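Side-chain contacts in putative drug/sodium antiporter (Escherichia coli, PDB 4Z3N), which probably exports xenobiotics across the membrane by antiport and, as a MATE-family transporter, carries the genotoxin colibactin: residues F280-R283 and A288-A291; I388-S393 and L410-F415; S405-L410 and A447-R452; V418-L423 and A439-F444. All coordinates share one frame; numbering follows the deposited sequence.

Interaction 1 (F280-R283 and A288-A291); sequences FIVR and AMAA
Met289 crosses Val282 at a slant and touches Ile281 at its CB, and its side chain can be traced atom by atom against the end of helix 250-284. Its CB is 3.7 Å from Val282 CG2 and 3.9 Å from Ile281 CG2, so the root of the side chain touches both residues. One bond further out, CG makes the nearer approach to Val282, at 3.5 Å from CG2. The sulfur SD still grazes the same methyl at 4.1 Å, but the chain then bends: with chi2 at 64° and chi3 at -119°, CE turns away and passes beyond packing distance of residues 280-283. The grip therefore lies in the inner half of the methionine.

Ile281 works differently. Its CG2 stands anti to its own backbone N and meets the backbone of the opposite helix between Ala288 and Met289, as well as the CB methyl of Ala288. The side-chain contacts are apolar, with 188 Å² buried in all. Ile281 and Ala288 both also rest on Ile432 of helix 432-453, which covers this side of the pair. Only four residues separate the segments, and the nearest CA atoms, those of Val282 and Met289, are 5.5 Å apart: a close turn between consecutive helices of an all-helical MATE transporter.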
# COMPACT_ATOMS: atom_id res chain seq x y z
N PHE A 280 4.86 -3.77 22.60
CA PHE A 280 4.87 -5.03 23.34
C PHE A 280 6.21 -5.80 23.18
O PHE A 280 6.78 -6.29 24.16
CB PHE A 280 3.70 -5.90 22.89
CG PHE A 280 2.41 -5.65 23.63
CD1 PHE A 280 2.20 -6.19 24.89
CD2 PHE A 280 1.39 -4.90 23.06
CE1 PHE A 280 1.01 -5.97 25.58
CE2 PHE A 280 0.19 -4.67 23.75
CZ PHE A 280 0.00 -5.21 25.01
N ILE A 281 6.69 -5.91 21.94
CA ILE A 281 7.88 -6.71 21.66
C ILE A 281 9.10 -6.18 22.43
O ILE A 281 9.89 -6.95 22.96
CB ILE A 281 8.19 -6.73 20.14
CG1 ILE A 281 7.03 -7.37 19.38
CG2 ILE A 281 9.44 -7.52 19.86
CD1 ILE A 281 6.81 -8.82 19.72
N VAL A 282 9.21 -4.86 22.48
CA VAL A 282 10.36 -4.18 23.07
C VAL A 282 10.39 -4.28 24.60
O VAL A 282 11.43 -4.56 25.19
CB VAL A 282 10.39 -2.68 22.63
CG1 VAL A 282 10.45 -1.78 23.84
CG2 VAL A 282 11.54 -2.40 21.68
N ARG A 283 9.24 -4.06 25.23
CA ARG A 283 9.10 -4.15 26.67
C ARG A 283 9.28 -5.59 27.18
O ARG A 283 9.50 -5.80 28.38
CB ARG A 283 7.74 -3.60 27.12
CG ARG A 283 7.45 -3.76 28.62
CD ARG A 283 6.42 -2.75 29.12
NE ARG A 283 5.08 -3.32 29.23
CZ ARG A 283 4.63 -3.99 30.30
NH1 ARG A 283 5.41 -4.18 31.35
NH2 ARG A 283 3.39 -4.47 30.31
N ALA A 288 13.64 -9.69 20.22
CA ALA A 288 12.45 -9.88 19.40
C ALA A 288 12.16 -8.63 18.55
O ALA A 288 11.68 -8.73 17.41
CB ALA A 288 11.26 -10.22 20.27
N MET A 289 12.46 -7.46 19.10
CA MET A 289 12.29 -6.23 18.35
C MET A 289 13.31 -6.15 17.22
O MET A 289 12.99 -5.71 16.12
CB MET A 289 12.39 -5.01 19.26
CG MET A 289 12.22 -3.69 18.53
SD MET A 289 10.57 -3.50 17.80
CE MET A 289 10.98 -3.35 16.07
N ALA A 290 14.54 -6.59 17.49
CA ALA A 290 15.55 -6.72 16.44
C ALA A 290 15.18 -7.79 15.40
O ALA A 290 15.40 -7.60 14.19
CB ALA A 290 16.91 -7.02 17.05
N ALA A 291 14.61 -8.91 15.85
CA ALA A 291 14.15 -9.97 14.94
C ALA A 291 13.14 -9.44 13.91
O ALA A 291 13.29 -9.65 12.70
CB ALA A 291 13.55 -11.13 15.72

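Interaction 2 (I388-S393 and L410-F415); sequences ISLLAS and LMRHVF. With OLC ((2R)-2,3-dihydroxypropyl (9Z)-octadec-9-enoate), chain B.
An arginine side chain buried among membrane helices is the striking feature here: Arg412 reaches across to helix 382-399 and donates from NH1 to the hydroxyl of Ser389. NH1 and OG are 2.7 Å apart, the N-H...O angle of 143° is somewhat bent, and OG lies just 11° out of the guanidinium plane, so the serine meets the group at its edge. The bend at chi3 (54°) turns the guanidinium out of the line of an otherwise extended chain and brings NH1 to the serine. A water lies close to NH1, at a distance too short to be trusted in detail, and is hydrogen-bonded to Ser393 OG, 2.9 Å away. Arg412 may thus also reach the serine one turn on through this water. Leu390 flanks the same group, its CD1 4.0 Å from NH2, while the side chains run obliquely to one another.

Lipid completes the surroundings. The acyl chain of a bound monoolein passes obliquely by the guanidinium, its C16 3.6 Å from Arg412 NE, and also meets the edge of the His413 ring. The glycerol hydroxyl O23 donates to His413 O at 2.9 Å, where helix 402-413 is ending.

Helix 432-453 lies alongside, with Ala446 against Ser389 and Thr443 against Arg412. His413 packs on Ile269 and Ile270 of helix 250-284, and on the other helix Leu391 meets Tyr333 and Val337 of helix 326-358.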
# COMPACT_ATOMS: atom_id res chain seq x y z
N ILE A 388 -8.08 -12.76 2.74
CA ILE A 388 -9.54 -12.87 2.80
C ILE A 388 -10.18 -11.55 3.23
O ILE A 388 -11.07 -11.04 2.55
CB ILE A 388 -9.97 -14.03 3.72
CG1 ILE A 388 -9.49 -15.36 3.12
CG2 ILE A 388 -11.48 -14.06 3.88
CD1 ILE A 388 -9.17 -16.42 4.12
N SER A 389 -9.69 -10.97 4.33
CA SER A 389 -10.22 -9.69 4.79
C SER A 389 -9.67 -8.49 4.00
O SER A 389 -10.39 -7.52 3.76
CB SER A 389 -9.95 -9.51 6.27
OG SER A 389 -8.58 -9.22 6.47
N LEU A 390 -8.41 -8.55 3.57
CA LEU A 390 -7.86 -7.44 2.81
C LEU A 390 -8.52 -7.23 1.42
O LEU A 390 -8.77 -6.10 1.01
CB LEU A 390 -6.35 -7.60 2.68
CG LEU A 390 -5.69 -6.38 2.04
CD1 LEU A 390 -4.50 -6.00 2.83
CD2 LEU A 390 -5.28 -6.64 0.58
N LEU A 391 -8.82 -8.32 0.70
CA LEU A 391 -9.59 -8.24 -0.54
C LEU A 391 -11.05 -7.84 -0.27
O LEU A 391 -11.66 -7.11 -1.06
CB LEU A 391 -9.52 -9.57 -1.31
CG LEU A 391 -8.14 -9.94 -1.89
CD1 LEU A 391 -8.11 -11.36 -2.50
CD2 LEU A 391 -7.65 -8.88 -2.91
N ALA A 392 -11.62 -8.32 0.83
CA ALA A 392 -12.94 -7.84 1.24
C ALA A 392 -12.96 -6.31 1.37
O ALA A 392 -13.95 -5.67 1.00
CB ALA A 392 -13.39 -8.50 2.54
N SER A 393 -11.87 -5.73 1.89
CA SER A 393 -11.76 -4.26 2.00
C SER A 393 -11.74 -3.55 0.65
O SER A 393 -12.33 -2.48 0.48
CB SER A 393 -10.51 -3.87 2.78
OG SER A 393 -10.73 -4.02 4.16
N LEU A 410 -10.00 -2.71 11.11
CA LEU A 410 -10.00 -2.54 12.56
C LEU A 410 -10.08 -3.88 13.24
O LEU A 410 -9.45 -4.12 14.27
CB LEU A 410 -11.17 -1.68 13.00
CG LEU A 410 -11.02 -0.19 12.74
CD1 LEU A 410 -12.30 0.53 13.12
CD2 LEU A 410 -9.83 0.33 13.52
N MET A 411 -10.88 -4.75 12.65
CA MET A 411 -11.07 -6.10 13.15
C MET A 411 -9.78 -6.88 13.02
O MET A 411 -9.51 -7.76 13.83
CB MET A 411 -12.20 -6.79 12.38
CG MET A 411 -12.68 -8.09 13.02
SD MET A 411 -13.66 -7.80 14.51
CE MET A 411 -13.88 -6.03 14.38
N ARG A 412 -8.98 -6.59 12.00
CA ARG A 412 -7.72 -7.30 11.80
C ARG A 412 -6.57 -6.78 12.68
O ARG A 412 -5.85 -7.57 13.27
CB ARG A 412 -7.29 -7.29 10.33
CG ARG A 412 -6.24 -8.35 10.01
CD ARG A 412 -5.82 -8.44 8.54
NE ARG A 412 -5.36 -7.18 7.97
CZ ARG A 412 -6.03 -6.48 7.05
NH1 ARG A 412 -7.18 -6.94 6.58
NH2 ARG A 412 -5.54 -5.32 6.59
N HIS A 413 -6.37 -5.47 12.72
CA HIS A 413 -5.22 -4.91 13.46
C HIS A 413 -5.44 -4.40 14.89
O HIS A 413 -4.47 -4.13 15.58
CB HIS A 413 -4.61 -3.77 12.64
CG HIS A 413 -3.97 -4.23 11.36
ND1 HIS A 413 -4.63 -4.22 10.15
CD2 HIS A 413 -2.75 -4.76 11.12
CE1 HIS A 413 -3.83 -4.70 9.21
NE2 HIS A 413 -2.69 -5.04 9.78
N VAL A 414 -6.68 -4.25 15.35
CA VAL A 414 -6.91 -3.65 16.68
C VAL A 414 -7.88 -4.38 17.63
O VAL A 414 -7.48 -4.81 18.69
CB VAL A 414 -7.40 -2.20 16.55
CG1 VAL A 414 -7.73 -1.64 17.92
CG2 VAL A 414 -6.35 -1.35 15.90
N PHE A 415 -9.15 -4.48 17.25
CA PHE A 415 -10.21 -4.97 18.14
C PHE A 415 -10.02 -6.34 18.82
O PHE A 415 -10.59 -6.61 19.88
CB PHE A 415 -11.53 -5.00 17.37
CG PHE A 415 -12.13 -3.64 17.15
CD1 PHE A 415 -12.04 -2.66 18.14
CD2 PHE A 415 -12.79 -3.33 15.97
CE1 PHE A 415 -12.59 -1.41 17.94
CE2 PHE A 415 -13.35 -2.09 15.77
CZ PHE A 415 -13.24 -1.12 16.75
C18 OLC B . -1.63 -5.24 5.48
C10 OLC B . 0.68 -12.23 10.28
C9 OLC B . 1.80 -11.61 9.87
C17 OLC B . -1.01 -6.45 6.14
C11 OLC B . -0.51 -11.45 10.79
C8 OLC B . 3.16 -12.23 10.16
C24 OLC B . -1.02 -7.03 16.39
C16 OLC B . -1.78 -6.79 7.39
C12 OLC B . -0.27 -9.94 10.77
C7 OLC B . 4.30 -11.44 9.55
C15 OLC B . -1.25 -8.07 8.02
C13 OLC B . -1.52 -9.23 10.25
C6 OLC B . 4.60 -10.20 10.37
C14 OLC B . -1.20 -7.93 9.53
C5 OLC B . 4.67 -10.54 11.85
C4 OLC B . 4.45 -9.28 12.67
C3 OLC B . 3.21 -8.54 12.19
C2 OLC B . 2.71 -7.55 13.22
C21 OLC B . -0.99 -7.42 13.93
C1 OLC B . 1.21 -7.35 13.05
C22 OLC B . -1.79 -6.86 15.10
O19 OLC B . 0.66 -7.46 11.96
O25 OLC B . -1.15 -5.85 17.17
O23 OLC B . -2.05 -5.49 14.89
O20 OLC B . 0.39 -7.19 14.18
O HOH W 1 -8.36 -5.07 5.46

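Interaction 3 (S405-L410 and A447-R452); sequences SVLLTL and ALLAWR. With OLC ((2R)-2,3-dihydroxypropyl (9Z)-octadec-9-enoate), chain F.
Leu408 and Leu449 meet through their CD2 methyls, 3.6 Å apart, in a near-antiparallel packing of two helices of the MATE fold. The short axes run at 151° and approach to 10.2 Å, and leucine side chains make the contact between them. Leu408 CD2 lies over the inner part of Leu449 as well, 3.7 Å from its CG, and the two side chains cross at a slant. Leu407 is the second partner: its CD2 is 4.1 Å from the same Leu449 CD2, but here the chains run at about a right angle. One methyl of Leu449 therefore serves both leucines. Its chi1 of -172° sets CG anti to the backbone N, toward helix 402-413, and chi2 of 49° then places CD2.

A second shell comes from helix 382-399, which touches both helices: Ala392 packs on Leu408 and Ile388 on Ala450. Ser405, one turn before Leu408, hydrogen-bonds through OG to Ser393 O of that helix and ties the segment to it. Further out, the indole of Trp451 faces a different bound monoolein, whose C12 sits 3.4 Å above the ring plane, displaced toward the rim, and 3.5 Å from Trp451 CG.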
# COMPACT_ATOMS: atom_id res chain seq x y z
N SER A 405 -14.86 -1.42 4.80
CA SER A 405 -13.43 -1.47 4.57
C SER A 405 -12.72 -1.23 5.88
O SER A 405 -11.83 -1.99 6.26
CB SER A 405 -13.00 -0.43 3.54
OG SER A 405 -13.53 -0.75 2.27
N VAL A 406 -13.11 -0.16 6.57
CA VAL A 406 -12.47 0.21 7.83
C VAL A 406 -12.81 -0.79 8.94
O VAL A 406 -11.95 -1.16 9.72
CB VAL A 406 -12.86 1.63 8.25
CG1 VAL A 406 -12.28 1.98 9.63
CG2 VAL A 406 -12.41 2.62 7.18
N LEU A 407 -14.06 -1.24 8.96
CA LEU A 407 -14.48 -2.28 9.90
C LEU A 407 -13.59 -3.53 9.84
O LEU A 407 -13.25 -4.09 10.88
CB LEU A 407 -15.93 -2.68 9.63
CG LEU A 407 -16.39 -3.86 10.47
CD1 LEU A 407 -16.24 -3.58 11.99
CD2 LEU A 407 -17.83 -4.30 10.09
N LEU A 408 -13.21 -3.95 8.64
CA LEU A 408 -12.41 -5.16 8.49
C LEU A 408 -10.95 -4.91 8.86
O LEU A 408 -10.28 -5.78 9.41
CB LEU A 408 -12.53 -5.70 7.07
CG LEU A 408 -13.88 -6.37 6.76
CD1 LEU A 408 -14.10 -6.53 5.26
CD2 LEU A 408 -13.98 -7.71 7.48
N THR A 409 -10.47 -3.71 8.58
CA THR A 409 -9.11 -3.37 8.94
C THR A 409 -8.96 -3.22 10.47
O THR A 409 -7.94 -3.57 11.05
CB THR A 409 -8.67 -2.10 8.23
OG1 THR A 409 -8.84 -2.28 6.83
CG2 THR A 409 -7.22 -1.80 8.52
N LEU A 410 -10.00 -2.71 11.11
CA LEU A 410 -10.00 -2.54 12.56
C LEU A 410 -10.08 -3.88 13.24
O LEU A 410 -9.45 -4.12 14.27
CB LEU A 410 -11.17 -1.68 13.00
CG LEU A 410 -11.02 -0.19 12.74
CD1 LEU A 410 -12.30 0.53 13.12
CD2 LEU A 410 -9.83 0.33 13.52
N ALA A 447 -11.12 -12.85 8.87
CA ALA A 447 -11.32 -13.72 7.72
C ALA A 447 -12.70 -14.35 7.83
O ALA A 447 -13.42 -14.50 6.86
CB ALA A 447 -10.25 -14.78 7.65
N LEU A 448 -13.06 -14.69 9.06
CA LEU A 448 -14.40 -15.13 9.36
C LEU A 448 -15.45 -14.07 8.99
O LEU A 448 -16.50 -14.41 8.44
CB LEU A 448 -14.51 -15.49 10.84
CG LEU A 448 -14.60 -16.99 11.15
CD1 LEU A 448 -14.71 -17.23 12.66
CD2 LEU A 448 -15.76 -17.61 10.39
N LEU A 449 -15.17 -12.82 9.33
CA LEU A 449 -16.11 -11.74 9.04
C LEU A 449 -16.28 -11.59 7.54
O LEU A 449 -17.40 -11.64 7.05
CB LEU A 449 -15.66 -10.41 9.65
CG LEU A 449 -16.66 -9.23 9.58
CD1 LEU A 449 -18.06 -9.61 10.05
CD2 LEU A 449 -16.15 -8.04 10.39
N ALA A 450 -15.17 -11.45 6.82
CA ALA A 450 -15.21 -11.35 5.36
C ALA A 450 -16.06 -12.44 4.71
O ALA A 450 -16.95 -12.13 3.92
CB ALA A 450 -13.78 -11.40 4.78
N TRP A 451 -15.78 -13.70 5.05
CA TRP A 451 -16.54 -14.86 4.56
C TRP A 451 -18.07 -14.74 4.78
O TRP A 451 -18.87 -15.14 3.92
CB TRP A 451 -16.01 -16.12 5.24
CG TRP A 451 -16.70 -17.41 4.85
CD1 TRP A 451 -17.31 -17.69 3.67
CD2 TRP A 451 -16.85 -18.59 5.67
NE1 TRP A 451 -17.83 -18.97 3.69
CE2 TRP A 451 -17.57 -19.54 4.90
CE3 TRP A 451 -16.45 -18.93 6.97
CZ2 TRP A 451 -17.89 -20.81 5.39
CZ3 TRP A 451 -16.77 -20.20 7.45
CH2 TRP A 451 -17.48 -21.12 6.66
N ARG A 452 -18.49 -14.19 5.92
CA ARG A 452 -19.91 -14.02 6.21
C ARG A 452 -20.55 -12.87 5.45
O ARG A 452 -21.70 -12.97 5.02
CB ARG A 452 -20.13 -13.82 7.71
CG ARG A 452 -19.69 -15.03 8.51
CD ARG A 452 -20.16 -14.96 9.94
NE ARG A 452 -19.84 -16.18 10.68
CZ ARG A 452 -20.14 -16.37 11.96
NH1 ARG A 452 -20.76 -15.41 12.65
NH2 ARG A 452 -19.80 -17.50 12.55
C18 OLC F . -10.42 -19.53 10.02
C10 OLC F . -15.11 -20.79 1.86
C9 OLC F . -15.51 -20.87 0.57
C17 OLC F . -11.34 -18.74 9.10
C11 OLC F . -13.92 -19.93 2.25
C8 OLC F . -16.45 -19.81 0.02
C16 OLC F . -11.35 -19.35 7.71
C12 OLC F . -14.09 -19.43 3.67
C7 OLC F . -17.08 -20.23 -1.29
C15 OLC F . -12.12 -18.50 6.71
C13 OLC F . -12.76 -19.35 4.41
C6 OLC F . -18.47 -19.64 -1.39
C14 OLC F . -13.05 -19.38 5.90

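Interaction 4 (V418-L423 and A439-F444); sequences VPVVYL and AMSGTF. With OLC ((2R)-2,3-dihydroxypropyl (9Z)-octadec-9-enoate), chain B.
Val421 and Ala439 bring their CA atoms to 6.1 Å, and just beyond this approach helix 432-453 kinks: the regular helical bonding of the N atoms of Gly442 and Thr443 is interrupted, Thr443 N keeping only a weak bond to Met440 O within the segment. Val421 uses CG2 for the contact: chi1 of 158° places that methyl beside its backbone N, and it ends 3.5 Å from Ala439 N. It therefore meets the backbone more closely than the alanine methyl, whose CB is 4.4 Å from the same CG2.

Val420 lies over Ser441, with CG1 3.6 Å and CB 3.8 Å from OG. This is a van der Waals approach by a valine to an oxygen that is already engaged, because Ser441 OG is hydrogen-bonded to Gly438 O within its own helix. At chi1 of 70° the hydroxyl sits between the backbone N and the carbonyl carbon, which turns it back toward Gly438 O. The two helices are consecutive, and the contact closes the corner between the last two predicted membrane spans of the MATE fold. Ser417 OG, at the start of helix 417-427, hydrogen-bonds Ala439 O.

Ala439 CB points away from Val421 and lies 3.4 Å from C24 of a monoolein glycerol. Further along the kinked helix, Thr443 OG1 approaches the acyl chain of the same lipid, 3.5 Å from C13. Phe385 and Val386 of helix 382-399 also pack on Thr443.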
# COMPACT_ATOMS: atom_id res chain seq x y z
N VAL A 418 -5.20 -6.67 20.27
CA VAL A 418 -4.75 -6.00 21.50
C VAL A 418 -5.17 -6.75 22.77
O VAL A 418 -4.33 -7.11 23.59
CB VAL A 418 -5.25 -4.55 21.55
CG1 VAL A 418 -5.11 -3.99 22.95
CG2 VAL A 418 -4.46 -3.69 20.58
N PRO A 419 -6.48 -6.99 22.96
CA PRO A 419 -6.93 -7.69 24.17
C PRO A 419 -6.40 -9.12 24.28
O PRO A 419 -6.15 -9.59 25.38
CB PRO A 419 -8.46 -7.69 24.05
CG PRO A 419 -8.75 -7.41 22.60
CD PRO A 419 -7.62 -6.54 22.12
N VAL A 420 -6.23 -9.81 23.15
CA VAL A 420 -5.74 -11.19 23.16
C VAL A 420 -4.23 -11.25 23.42
O VAL A 420 -3.75 -12.15 24.11
CB VAL A 420 -6.08 -11.91 21.82
CG1 VAL A 420 -5.23 -13.16 21.62
CG2 VAL A 420 -7.56 -12.25 21.78
N VAL A 421 -3.48 -10.30 22.89
CA VAL A 421 -2.06 -10.25 23.15
C VAL A 421 -1.84 -10.01 24.62
O VAL A 421 -1.02 -10.68 25.25
CB VAL A 421 -1.36 -9.14 22.35
CG1 VAL A 421 -0.04 -8.75 23.02
CG2 VAL A 421 -1.11 -9.60 20.93
N TYR A 422 -2.60 -9.06 25.18
CA TYR A 422 -2.49 -8.75 26.60
C TYR A 422 -2.79 -10.00 27.42
O TYR A 422 -2.04 -10.34 28.34
CB TYR A 422 -3.42 -7.60 27.01
CG TYR A 422 -2.95 -6.96 28.29
CD1 TYR A 422 -3.26 -7.51 29.53
CD2 TYR A 422 -2.13 -5.83 28.27
CE1 TYR A 422 -2.79 -6.94 30.72
CE2 TYR A 422 -1.67 -5.24 29.45
CZ TYR A 422 -2.00 -5.80 30.67
OH TYR A 422 -1.54 -5.24 31.84
N LEU A 423 -3.87 -10.68 27.07
CA LEU A 423 -4.25 -11.92 27.72
C LEU A 423 -3.13 -12.97 27.69
O LEU A 423 -2.75 -13.52 28.73
CB LEU A 423 -5.49 -12.50 27.06
CG LEU A 423 -5.85 -13.84 27.68
CD1 LEU A 423 -5.99 -13.61 29.16
CD2 LEU A 423 -7.12 -14.43 27.07
N ALA A 439 -1.32 -11.62 18.14
CA ALA A 439 -1.32 -10.64 17.07
C ALA A 439 -1.97 -11.17 15.80
O ALA A 439 -2.61 -10.42 15.07
CB ALA A 439 0.11 -10.18 16.79
N MET A 440 -1.82 -12.47 15.53
CA MET A 440 -2.40 -13.05 14.32
C MET A 440 -3.88 -13.48 14.50
O MET A 440 -4.56 -13.79 13.53
CB MET A 440 -1.54 -14.23 13.85
CG MET A 440 -1.66 -15.51 14.66
SD MET A 440 -0.68 -16.85 13.94
CE MET A 440 -1.06 -18.16 15.11
N SER A 441 -4.38 -13.46 15.72
CA SER A 441 -5.76 -13.84 15.99
C SER A 441 -6.79 -12.88 15.35
O SER A 441 -7.90 -13.28 15.07
CB SER A 441 -6.01 -13.95 17.51
OG SER A 441 -5.99 -12.67 18.13
N GLY A 442 -6.42 -11.63 15.14
CA GLY A 442 -7.26 -10.69 14.42
C GLY A 442 -7.45 -11.06 12.96
O GLY A 442 -8.51 -10.80 12.39
N THR A 443 -6.43 -11.66 12.35
CA THR A 443 -6.49 -12.10 10.96
C THR A 443 -7.50 -13.22 10.78
O THR A 443 -8.10 -13.38 9.71
CB THR A 443 -5.08 -12.56 10.44
OG1 THR A 443 -4.28 -11.41 10.16
CG2 THR A 443 -5.19 -13.41 9.17
N PHE A 444 -7.67 -14.02 11.81
CA PHE A 444 -8.58 -15.14 11.65
C PHE A 444 -10.03 -14.70 11.83
O PHE A 444 -10.86 -14.97 10.97
CB PHE A 444 -8.16 -16.29 12.58
CG PHE A 444 -6.87 -16.93 12.14
CD1 PHE A 444 -6.82 -17.69 10.97
CD2 PHE A 444 -5.69 -16.72 12.84
CE1 PHE A 444 -5.62 -18.26 10.53
CE2 PHE A 444 -4.49 -17.28 12.41
CZ PHE A 444 -4.46 -18.05 11.26
C18 OLC B . -1.63 -5.24 5.48
C10 OLC B . 0.68 -12.23 10.28
C9 OLC B . 1.80 -11.61 9.87
C17 OLC B . -1.01 -6.45 6.14
C11 OLC B . -0.51 -11.45 10.79
C8 OLC B . 3.16 -12.23 10.16
C24 OLC B . -1.02 -7.03 16.39
C16 OLC B . -1.78 -6.79 7.39
C12 OLC B . -0.27 -9.94 10.77
C7 OLC B . 4.30 -11.44 9.55
C15 OLC B . -1.25 -8.07 8.02
C13 OLC B . -1.52 -9.23 10.25
C6 OLC B . 4.60 -10.20 10.37
C14 OLC B . -1.20 -7.93 9.53
C5 OLC B . 4.67 -10.54 11.85
C4 OLC B . 4.45 -9.28 12.67
C3 OLC B . 3.21 -8.54 12.19
C2 OLC B . 2.71 -7.55 13.22
C21 OLC B . -0.99 -7.42 13.93
C1 OLC B . 1.21 -7.35 13.05
C22 OLC B . -1.79 -6.86 15.10
O19 OLC B . 0.66 -7.46 11.96
O25 OLC B . -1.15 -5.85 17.17
O23 OLC B . -2.05 -5.49 14.89
O20 OLC B . 0.39 -7.19 14.18

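Overall arrangement
Following the chain, interaction 1 closes first, a short loop between helices 250-284 and 286-322, complete before the others begin. Interaction 2 then opens at 388-393 and pairs with 410-415, joining helices 382-399 and 402-413, while interaction 3 opens at 405-410, inside that loop, and closes only at 447-452, joining 402-413 to 432-453; the two cross, share Leu410 and have centres about 5 Å apart. Interaction 4 falls wholly within the span of interaction 3 and closes the loop between helices 417-427 and 432-453. Interactions 2 and 4 touch the same monoolein. Interaction 1 joins this group through Phe280, which packs on Val421 and Tyr422 of interaction 4.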